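Local coordinates for 2',5'-phosphodiesterase 12 (Homo sapiens, PDB 4Z0V), which belongs to the endonuclease/exonuclease/phosphatase family, carrying a DNase I-like domain, an N-terminal E-set-like domain and a bound magnesium ion, at residues 8-14 / 27-33; 18-24 / 164-168; 133-139 / 157-162. All coordinates share one frame; numbering follows the deposited sequence. Where two conformers were deposited one is given.

Contact 1 lies within the N-terminal E-set-like domain, contact 3 within the DNase I-like domain, and contact 2 joins the two. Contact 1 is partly buried, and its two-stranded sheet has one apolar and one polar face. Contacts 2 and 3 are buried and share helix 159-172: residues 157-162 include its first turn, and 164-168 follow. They touch where Tyr-18 and Met-20 pack on Tyr-161. A long basic side chain dominates each, Lys-168 lying over a ring and Arg-162 gathering backbone carbonyls, with waters bridging other polar atoms. Segment 18-24 belongs to the loop that connects the paired strands of contact 1, whose centre is about 21 Å from that of contact 2.

Contact 1. Residues 8-14 / 27-33; sequences PAFTELQ and PKLSLEF
A classic beta bulge interrupts the register of the antiparallel strands 9-14 and 28-32 in the N-terminal E-set-like domain, where Thr-11 and Glu-12 both face Ser-30. The amide N of Thr-11 donates to Ser-30 O at 2.7 Å, and Thr-11 OG1 and Glu-12 N add weak bonds to the same carbonyl. OG1 of Thr-11, set between its own backbone N and carbonyl carbon (chi1 58°), turns to that oxygen while CG2 rests 3.4 Å from Glu-32 OE1. Flanking the bulge, Ala-9 with Glu-32 and Gln-14 with Lys-28 form hydrogen-bonded pairs.

One sheet face is apolar and packs against strands 40-46 and 77-82: CD1 of Leu-31 lies over the Phe-10 ring, 3.9 Å from its centroid, and CD1 of Leu-13 presses on Leu-29 CD2 at 3.3 Å, closer than usual. On the polar face Ser-30 OG donates to the anti side of Glu-12 OE1 at 2.7 Å. The extended Lys-28 brings NZ 3.6 Å from Glu-12 OE2, a long salt bridge, and a water donates to OE1 and takes a weak bond from NZ. The Lys-28 charge, near two carboxylates, is probably stabilised chiefly by Asp-190 of helix 185-198, which ties the sheet to the neighbouring domain.

Contact 2. Residues 18-24 / 164-168; sequences YIMAGFP and NLIQK
Phe-23 is clamped between Met-20 of its own loop and Lys-168 of helix 159-172, and this sandwich is the tightly packed part of the contact. Phe-23 is the last residue of a type II beta turn that starts at Met-20 and is closed by a bond from Phe-23 N to Met-20 O. Because the Met-20 chain bends at chi3 (-61°), its CE folds back over the centre of the ring, 3.6 Å above the plane. The opposite face takes the aliphatic run of Lys-168, which is fully extended from CB onward and crosses the ring at about a right angle. Its CD stands 3.7 Å from the ring centroid as a CH-pi contact, and NZ follows at 4.4 Å as a cation-pi contact. The same NZ donates to Gly-22 O at 2.9 Å, approaching from above the carbonyl plane. Asn-164 O meets the ring edge in plane. Leu-165 CD1 comes obliquely to Phe-23 CE2 at 3.6 Å.

The amide of Asn-164 is packed against Met-20 CE and Phe-23 CB but bonded weakly: ND2 reaches Tyr-18 O with an N-H...O angle of only 126°, and OD1 meets a water that accepts from Met-20 N. The looser side lies at Gln-167 and Pro-24, where Gln-167 OE1 and Pro-24 O are 4.1 Å apart with a water between them. Another water donates to Pro-24 O and Asn-164 O; the amide nitrogen of Gln-167 is held by Ser-191 O.

Joining the N-terminal domain to the DNase I-like domain, the interface thus pairs an aromatic clamp with a hydrated polar strip. The Gly-22 carbonyl and the Phe-23 pi face together probably stabilise the charge of the lysine ammonium, while its aliphatic chain packs on the ring, and water bridges loop and helix where they do not bond directly.

Contact 3. Residues 133-139 / 157-162; sequences ILADTYA and LELDYR
Arg-162 reaches across from helix 159-172 to grip the backbone just before helix 136-139. NH1 and NH2 both donate to Leu-134 O, at 2.8 and 3.0 Å, converging end-on on that single oxygen. NH2 also meets Ile-133 O at 2.9 Å, that oxygen lying only 2° out of the guanidinium plane. Leu-134 covers part of one face of the group with CG and CD2, crossing it at about a right angle, while the methyl of Ala-139 comes obliquely to NH1.

Beyond this shell, the bend of the arginine chain at chi3 (-58°) lets NE donate back to Leu-157 O at 3.1 Å, which probably helps fix the rotation of the plane; Pro-427 O is a third acceptor for NH2, whose two protons must be shared. A water accepts from NH1 and donates to Asp-136 OD1 and Leu-157 O, linking carboxylate and guanidinium. A second water joins OD1 to Leu-159 N in the first turn of the helix. Leu-159 packs its methyls against Asp-136 CB.

The gripped carbonyls follow strand 125-132, in a segment whose Leu-134 side chain is about 5 Å from the bound magnesium ion. From strand 177-184, Glu-182 and Asp-184 hold the amides of Ala-135, Asp-136 and Thr-137, tying the start of helix 136-139 to that strand, while Arg-162 ties it to helix 159-172 and Ile-133 and Leu-159 both pack on Val-187 of helix 185-198.

Contact 1. Residues 8-14 / 27-33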
loop_
_atom_site.group_PDB
_atom_site.type_symbol
_atom_site.label_atom_id
_atom_site.label_comp_id
_atom_site.label_asym_id
_atom_site.label_seq_id
_atom_site.Cartn_x
_atom_site.Cartn_y
_atom_site.Cartn_z
ATOM N N PRO A 8 1.260 5.886 -32.041
ATOM C CA PRO A 8 1.760 5.552 -30.698
ATOM C C PRO A 8 2.813 6.573 -30.277
ATOM O O PRO A 8 3.672 6.937 -31.079
ATOM C CB PRO A 8 2.345 4.139 -30.872
ATOM C CG PRO A 8 1.732 3.619 -32.146
ATOM C CD PRO A 8 1.575 4.815 -33.009
ATOM N N ALA A 9 2.673 7.117 -29.067
ATOM C CA ALA A 9 3.580 8.141 -28.548
ATOM C C ALA A 9 3.643 8.099 -27.034
ATOM O O ALA A 9 2.628 7.865 -26.387
ATOM C CB ALA A 9 3.143 9.530 -29.016
ATOM N N PHE A 10 4.851 8.266 -26.473
ATOM C CA PHE A 10 5.074 8.331 -25.029
ATOM C C PHE A 10 4.821 9.777 -24.608
ATOM O O PHE A 10 5.567 10.655 -25.034
ATOM C CB PHE A 10 6.508 7.859 -24.627
ATOM C CG PHE A 10 6.810 6.384 -24.759
ATOM C CD1 PHE A 10 6.242 5.459 -23.889
ATOM C CD2 PHE A 10 7.704 5.923 -25.717
ATOM C CE1 PHE A 10 6.505 4.090 -24.024
ATOM C CE2 PHE A 10 7.976 4.557 -25.844
ATOM C CZ PHE A 10 7.373 3.648 -25.002
ATOM N N THR A 11 3.730 10.038 -23.845
ATOM C CA THR A 11 3.377 11.375 -23.339
ATOM C C THR A 11 4.294 11.746 -22.176
ATOM O O THR A 11 4.575 12.926 -21.945
ATOM C CB THR A 11 1.914 11.446 -22.921
ATOM O OG1 THR A 11 1.656 10.459 -21.920
ATOM C CG2 THR A 11 0.970 11.274 -24.088
ATOM N N GLU A 12 4.743 10.727 -21.429
ATOM C CA GLU A 12 5.667 10.896 -20.314
ATOM C C GLU A 12 6.691 9.796 -20.439
ATOM O O GLU A 12 6.331 8.668 -20.768
ATOM C CB GLU A 12 4.949 10.858 -18.941
ATOM C CG GLU A 12 3.920 11.957 -18.736
ATOM C CD GLU A 12 3.223 11.988 -17.392
ATOM O OE1 GLU A 12 2.448 11.050 -17.091
ATOM O OE2 GLU A 12 3.427 12.977 -16.653
ATOM N N LEU A 13 7.954 10.157 -20.322
ATOM C CA LEU A 13 9.096 9.247 -20.374
ATOM C C LEU A 13 10.058 9.822 -19.386
ATOM O O LEU A 13 10.545 10.946 -19.607
ATOM C CB LEU A 13 9.662 9.118 -21.804
ATOM C CG LEU A 13 10.671 8.001 -21.989
ATOM C CD1 LEU A 13 10.019 6.654 -21.840
ATOM C CD2 LEU A 13 11.325 8.091 -23.335
ATOM N N GLN A 14 10.275 9.090 -18.247
ATOM C CA GLN A 14 11.111 9.540 -17.131
ATOM C C GLN A 14 11.845 8.388 -16.455
ATOM O O GLN A 14 11.302 7.296 -16.309
ATOM C CB GLN A 14 10.264 10.267 -16.063
ATOM C CG GLN A 14 9.641 11.591 -16.501
ATOM C CD GLN A 14 9.028 12.381 -15.369
ATOM O OE1 GLN A 14 9.524 12.400 -14.232
ATOM N NE2 GLN A 14 7.975 13.117 -15.680
ATOM N N PRO A 27 11.073 2.821 -15.319
ATOM C CA PRO A 27 10.785 4.088 -15.989
ATOM C C PRO A 27 9.313 4.443 -15.962
ATOM O O PRO A 27 8.464 3.557 -16.056
ATOM C CB PRO A 27 11.230 3.844 -17.439
ATOM C CG PRO A 27 11.221 2.371 -17.621
ATOM C CD PRO A 27 11.530 1.788 -16.269
ATOM N N LYS A 28 9.027 5.747 -15.891
ATOM C CA LYS A 28 7.671 6.241 -16.042
ATOM C C LYS A 28 7.459 6.327 -17.537
ATOM O O LYS A 28 8.313 6.882 -18.236
ATOM C CB LYS A 28 7.499 7.608 -15.337
ATOM C CG LYS A 28 6.093 8.197 -15.446
ATOM C CD LYS A 28 6.049 9.462 -14.599
ATOM C CE LYS A 28 4.760 10.195 -14.694
ATOM N NZ LYS A 28 4.717 11.320 -13.724
ATOM N N LEU A 29 6.428 5.658 -18.038
ATOM C CA LEU A 29 6.058 5.679 -19.457
ATOM C C LEU A 29 4.591 5.856 -19.545
ATOM O O LEU A 29 3.855 4.953 -19.155
ATOM C CB LEU A 29 6.429 4.410 -20.265
ATOM C CG LEU A 29 7.521 3.462 -19.848
ATOM C CD1 LEU A 29 7.302 2.149 -20.526
ATOM C CD2 LEU A 29 8.862 3.947 -20.310
ATOM N N SER A 30 4.139 6.990 -19.994
ATOM C CA SER A 30 2.700 7.149 -20.152
ATOM C C SER A 30 2.497 7.059 -21.645
ATOM O O SER A 30 3.129 7.800 -22.402
ATOM C CB SER A 30 2.212 8.445 -19.520
ATOM O OG SER A 30 2.616 8.535 -18.160
ATOM N N LEU A 31 1.797 6.028 -22.076
ATOM C CA LEU A 31 1.659 5.751 -23.494
ATOM C C LEU A 31 0.269 6.110 -24.045
ATOM O O LEU A 31 -0.744 5.683 -23.490
ATOM C CB LEU A 31 1.967 4.247 -23.687
ATOM C CG LEU A 31 2.414 3.729 -25.057
ATOM C CD1 LEU A 31 3.365 4.668 -25.739
ATOM C CD2 LEU A 31 3.071 2.370 -24.918
ATOM N N GLU A 32 0.238 6.917 -25.126
ATOM C CA GLU A 32 -0.987 7.280 -25.853
ATOM C C GLU A 32 -1.008 6.526 -27.200
ATOM O O GLU A 32 0.048 6.348 -27.816
ATOM C CB GLU A 32 -1.137 8.807 -26.052
ATOM C CG GLU A 32 -0.196 9.457 -27.061
ATOM C CD GLU A 32 -0.506 10.884 -27.483
ATOM O OE1 GLU A 32 -1.130 11.628 -26.691
ATOM O OE2 GLU A 32 -0.097 11.270 -28.602
ATOM N N PHE A 33 -2.204 6.075 -27.645
ATOM C CA PHE A 33 -2.416 5.325 -28.898
ATOM C C PHE A 33 -1.515 4.055 -28.985
ATOM O O PHE A 33 -1.078 3.699 -30.075
ATOM C CB PHE A 33 -2.157 6.218 -30.137
ATOM C CG PHE A 33 -3.064 7.399 -30.389
ATOM C CD1 PHE A 33 -4.160 7.285 -31.237
ATOM C CD2 PHE A 33 -2.760 8.653 -29.871
ATOM C CE1 PHE A 33 -4.971 8.395 -31.515
ATOM C CE2 PHE A 33 -3.572 9.761 -30.148
ATOM C CZ PHE A 33 -4.673 9.624 -30.971
HETATM O O HOH W 1 1.781 10.680 -14.302
HETATM O O HOH W 2 6.297 14.384 -13.815
#

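Contact 2. Residues 18-24 / 164-168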
loop_
_atom_site.group_PDB
_atom_site.type_symbol
_atom_site.label_atom_id
_atom_site.label_comp_id
_atom_site.label_asym_id
_atom_site.label_seq_id
_atom_site.Cartn_x
_atom_site.Cartn_y
_atom_site.Cartn_z
ATOM N N TYR A 18 17.728 8.312 -8.611
ATOM C CA TYR A 18 18.546 7.485 -7.756
ATOM C C TYR A 18 18.475 6.064 -8.308
ATOM O O TYR A 18 17.389 5.509 -8.422
ATOM C CB TYR A 18 18.005 7.580 -6.314
ATOM C CG TYR A 18 18.977 7.274 -5.194
ATOM C CD1 TYR A 18 18.958 8.003 -4.009
ATOM C CD2 TYR A 18 19.860 6.202 -5.281
ATOM C CE1 TYR A 18 19.850 7.724 -2.973
ATOM C CE2 TYR A 18 20.760 5.920 -4.256
ATOM C CZ TYR A 18 20.745 6.674 -3.100
ATOM O OH TYR A 18 21.626 6.369 -2.091
ATOM N N ILE A 19 19.614 5.527 -8.751
ATOM C CA ILE A 19 19.677 4.186 -9.305
ATOM C C ILE A 19 20.680 3.389 -8.468
ATOM O O ILE A 19 21.824 3.830 -8.327
ATOM C CB ILE A 19 20.042 4.233 -10.817
ATOM C CG1 ILE A 19 18.874 4.834 -11.636
ATOM C CG2 ILE A 19 20.427 2.829 -11.314
ATOM C CD1 ILE A 19 19.194 5.164 -13.066
ATOM N N MET A 20 20.261 2.218 -7.935
ATOM C CA MET A 20 21.141 1.373 -7.125
ATOM C C MET A 20 21.289 -0.006 -7.689
ATOM O O MET A 20 20.314 -0.584 -8.193
ATOM C CB MET A 20 20.616 1.233 -5.682
ATOM C CG MET A 20 20.596 2.515 -4.950
ATOM S SD MET A 20 20.043 2.343 -3.237
ATOM C CE MET A 20 18.560 1.776 -3.453
ATOM N N ALA A 21 22.486 -0.588 -7.525
ATOM C CA ALA A 21 22.748 -1.968 -7.938
ATOM C C ALA A 21 21.814 -2.915 -7.185
ATOM O O ALA A 21 21.665 -2.758 -5.980
ATOM C CB ALA A 21 24.195 -2.327 -7.638
ATOM N N GLY A 22 21.166 -3.832 -7.897
ATOM C CA GLY A 22 20.241 -4.789 -7.289
ATOM C C GLY A 22 18.841 -4.270 -7.038
ATOM O O GLY A 22 17.994 -5.015 -6.519
ATOM N N PHE A 23 18.565 -3.022 -7.461
ATOM C CA PHE A 23 17.252 -2.369 -7.300
ATOM C C PHE A 23 16.687 -2.088 -8.673
ATOM O O PHE A 23 17.396 -1.523 -9.515
ATOM C CB PHE A 23 17.334 -1.082 -6.461
ATOM C CG PHE A 23 17.535 -1.385 -4.996
ATOM C CD1 PHE A 23 18.763 -1.845 -4.527
ATOM C CD2 PHE A 23 16.472 -1.296 -4.100
ATOM C CE1 PHE A 23 18.935 -2.176 -3.184
ATOM C CE2 PHE A 23 16.649 -1.620 -2.751
ATOM C CZ PHE A 23 17.867 -2.088 -2.310
ATOM N N PRO A 24 15.435 -2.504 -8.927
ATOM C CA PRO A 24 14.868 -2.335 -10.275
ATOM C C PRO A 24 14.673 -0.882 -10.658
ATOM O O PRO A 24 14.180 -0.096 -9.860
ATOM C CB PRO A 24 13.520 -3.085 -10.200
ATOM C CG PRO A 24 13.159 -3.095 -8.732
ATOM C CD PRO A 24 14.499 -3.232 -8.027
ATOM N N ASN A 164 13.125 3.756 -3.773
ATOM C CA ASN A 164 13.836 2.644 -4.412
ATOM C C ASN A 164 13.597 1.324 -3.656
ATOM O O ASN A 164 13.287 0.290 -4.263
ATOM C CB ASN A 164 15.313 2.949 -4.495
ATOM C CG ASN A 164 15.807 3.029 -5.907
ATOM O OD1 ASN A 164 16.571 2.181 -6.360
ATOM N ND2 ASN A 164 15.362 4.030 -6.640
ATOM N N LEU A 165 13.687 1.387 -2.322
ATOM C CA LEU A 165 13.467 0.207 -1.496
ATOM C C LEU A 165 12.038 -0.272 -1.581
ATOM O O LEU A 165 11.822 -1.472 -1.692
ATOM C CB LEU A 165 13.832 0.510 -0.031
ATOM C CG LEU A 165 15.281 0.252 0.374
ATOM C CD1 LEU A 165 16.248 1.120 -0.427
ATOM C CD2 LEU A 165 15.463 0.547 1.857
ATOM N N ILE A 166 11.069 0.653 -1.573
ATOM C CA ILE A 166 9.626 0.314 -1.620
ATOM C C ILE A 166 9.307 -0.321 -2.975
ATOM O O ILE A 166 8.569 -1.290 -3.039
ATOM C CB ILE A 166 8.751 1.568 -1.334
ATOM C CG1 ILE A 166 8.801 1.938 0.183
ATOM C CG2 ILE A 166 7.278 1.352 -1.779
ATOM C CD1 ILE A 166 8.447 3.446 0.492
ATOM N N GLN A 167 9.909 0.183 -4.045
ATOM C CA GLN A 167 9.703 -0.405 -5.358
ATOM C C GLN A 167 10.245 -1.825 -5.393
ATOM O O GLN A 167 9.541 -2.734 -5.833
ATOM C CB GLN A 167 10.381 0.449 -6.446
ATOM C CG GLN A 167 9.602 1.738 -6.767
ATOM C CD GLN A 167 10.333 2.518 -7.860
ATOM O OE1 GLN A 167 11.546 2.441 -8.000
ATOM N NE2 GLN A 167 9.617 3.275 -8.672
ATOM N N LYS A 168 11.461 -2.031 -4.867
ATOM C CA LYS A 168 12.048 -3.370 -4.840
ATOM C C LYS A 168 11.195 -4.304 -3.955
ATOM O O LYS A 168 10.896 -5.427 -4.333
ATOM C CB LYS A 168 13.498 -3.320 -4.339
ATOM C CG LYS A 168 14.145 -4.723 -4.412
ATOM C CD LYS A 168 15.609 -4.756 -4.050
ATOM C CE LYS A 168 16.163 -6.170 -4.202
ATOM N NZ LYS A 168 17.635 -6.155 -3.924
HETATM O O HOH W 3 17.705 1.301 -8.813
HETATM O O HOH W 4 12.899 2.843 -10.321
HETATM O O HOH W 5 13.946 -0.238 -7.151
#

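Contact 3. Residues 133-139 / 157-162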
loop_
_atom_site.group_PDB
_atom_site.type_symbol
_atom_site.label_atom_id
_atom_site.label_comp_id
_atom_site.label_asym_id
_atom_site.label_seq_id
_atom_site.Cartn_x
_atom_site.Cartn_y
_atom_site.Cartn_z
ATOM N N ILE A 133 3.353 3.096 4.033
ATOM C CA ILE A 133 4.686 3.324 3.441
ATOM C C ILE A 133 5.370 4.611 3.909
ATOM O O ILE A 133 6.481 4.886 3.425
ATOM C CB ILE A 133 4.646 3.243 1.883
ATOM C CG1 ILE A 133 3.699 4.327 1.268
ATOM C CG2 ILE A 133 4.258 1.790 1.441
ATOM C CD1 ILE A 133 3.891 4.509 -0.291
ATOM N N LEU A 134 4.780 5.316 4.900
ATOM C CA LEU A 134 5.326 6.546 5.537
ATOM C C LEU A 134 5.440 7.685 4.519
ATOM O O LEU A 134 6.349 7.728 3.658
ATOM C CB LEU A 134 6.691 6.241 6.212
ATOM C CG LEU A 134 7.503 7.418 6.806
ATOM C CD1 LEU A 134 6.670 8.225 7.801
ATOM C CD2 LEU A 134 8.792 6.896 7.444
ATOM N N ALA A 135 4.502 8.640 4.631
ATOM C CA ALA A 135 4.433 9.707 3.663
ATOM C C ALA A 135 5.591 10.691 3.801
ATOM O O ALA A 135 5.990 11.084 4.912
ATOM C CB ALA A 135 3.109 10.443 3.765
ATOM N N ASP A 136 6.125 11.096 2.646
ATOM C CA ASP A 136 7.176 12.114 2.611
ATOM C C ASP A 136 6.644 13.435 3.175
ATOM O O ASP A 136 7.417 14.197 3.754
ATOM C CB ASP A 136 7.674 12.333 1.176
ATOM C CG ASP A 136 8.777 13.365 1.126
ATOM O OD1 ASP A 136 9.842 13.111 1.711
ATOM O OD2 ASP A 136 8.540 14.456 0.574
ATOM N N THR A 137 5.321 13.697 3.049
ATOM C CA THR A 137 4.748 14.933 3.619
ATOM C C THR A 137 5.080 14.992 5.123
ATOM O O THR A 137 5.290 16.084 5.654
ATOM C CB THR A 137 3.256 15.093 3.308
ATOM O OG1 THR A 137 2.870 16.412 3.693
ATOM C CG2 THR A 137 2.378 14.101 4.042
ATOM N N TYR A 138 5.183 13.820 5.794
ATOM C CA TYR A 138 5.548 13.777 7.212
ATOM C C TYR A 138 7.030 13.511 7.410
ATOM O O TYR A 138 7.646 14.178 8.247
ATOM C CB TYR A 138 4.732 12.745 8.012
ATOM C CG TYR A 138 3.238 12.818 7.751
ATOM C CD1 TYR A 138 2.521 13.982 8.011
ATOM C CD2 TYR A 138 2.550 11.738 7.195
ATOM C CE1 TYR A 138 1.158 14.078 7.716
ATOM C CE2 TYR A 138 1.184 11.826 6.886
ATOM C CZ TYR A 138 0.495 13.003 7.148
ATOM O OH TYR A 138 -0.845 13.133 6.865
ATOM N N ALA A 139 7.615 12.568 6.638
ATOM C CA ALA A 139 9.022 12.157 6.823
ATOM C C ALA A 139 10.030 13.283 6.488
ATOM O O ALA A 139 11.112 13.297 7.065
ATOM C CB ALA A 139 9.323 10.925 5.970
ATOM N N LEU A 157 15.993 8.527 5.007
ATOM C CA LEU A 157 14.636 9.081 5.203
ATOM C C LEU A 157 14.134 9.767 3.959
ATOM O O LEU A 157 12.928 9.976 3.801
ATOM C CB LEU A 157 14.617 10.120 6.341
ATOM C CG LEU A 157 14.274 9.627 7.714
ATOM C CD1 LEU A 157 14.460 10.759 8.721
ATOM C CD2 LEU A 157 12.840 9.069 7.768
ATOM N N GLU A 158 15.079 10.206 3.116
ATOM C CA GLU A 158 14.843 10.917 1.870
ATOM C C GLU A 158 13.952 10.113 0.949
ATOM O O GLU A 158 14.130 8.897 0.854
ATOM C CB GLU A 158 16.189 11.188 1.189
ATOM C CG GLU A 158 17.099 12.056 2.049
ATOM C CD GLU A 158 17.414 13.415 1.464
ATOM O OE1 GLU A 158 18.097 13.471 0.415
ATOM O OE2 GLU A 158 17.004 14.427 2.075
ATOM N N LEU A 159 13.007 10.789 0.275
ATOM C CA LEU A 159 12.031 10.123 -0.575
ATOM C C LEU A 159 12.637 9.223 -1.667
ATOM O O LEU A 159 12.189 8.077 -1.800
ATOM C CB LEU A 159 11.037 11.120 -1.210
ATOM C CG LEU A 159 9.791 10.458 -1.878
ATOM C CD1 LEU A 159 9.083 9.460 -0.928
ATOM C CD2 LEU A 159 8.817 11.503 -2.365
ATOM N N ASP A 160 13.620 9.711 -2.419
ATOM C CA ASP A 160 14.219 8.955 -3.519
ATOM C C ASP A 160 14.842 7.624 -3.031
ATOM O O ASP A 160 14.645 6.596 -3.679
ATOM C CB ASP A 160 15.254 9.800 -4.279
ATOM C CG ASP A 160 14.658 10.923 -5.131
ATOM O OD1 ASP A 160 13.544 10.733 -5.683
ATOM O OD2 ASP A 160 15.321 11.976 -5.275
ATOM N N TYR A 161 15.510 7.632 -1.860
ATOM C CA TYR A 161 16.079 6.415 -1.296
ATOM C C TYR A 161 14.957 5.421 -0.904
ATOM O O TYR A 161 14.968 4.240 -1.309
ATOM C CB TYR A 161 16.952 6.753 -0.065
ATOM C CG TYR A 161 17.643 5.536 0.511
ATOM C CD1 TYR A 161 17.051 4.787 1.528
ATOM C CD2 TYR A 161 18.890 5.132 0.044
ATOM C CE1 TYR A 161 17.691 3.671 2.075
ATOM C CE2 TYR A 161 19.554 4.035 0.603
ATOM C CZ TYR A 161 18.960 3.322 1.634
ATOM O OH TYR A 161 19.622 2.240 2.175
ATOM N N ARG A 162 14.021 5.883 -0.061
ATOM C CA ARG A 162 12.911 5.035 0.411
ATOM C C ARG A 162 12.088 4.467 -0.763
ATOM O O ARG A 162 11.677 3.311 -0.697
ATOM C CB ARG A 162 12.013 5.813 1.365
ATOM C CG ARG A 162 12.744 6.110 2.667
ATOM C CD ARG A 162 11.825 6.417 3.848
ATOM N NE ARG A 162 10.960 7.550 3.558
ATOM C CZ ARG A 162 9.641 7.488 3.433
ATOM N NH1 ARG A 162 8.943 8.585 3.190
ATOM N NH2 ARG A 162 9.008 6.321 3.553
HETATM O O HOH W 6 10.604 10.749 2.617
HETATM O O HOH W 7 12.355 13.614 1.150
#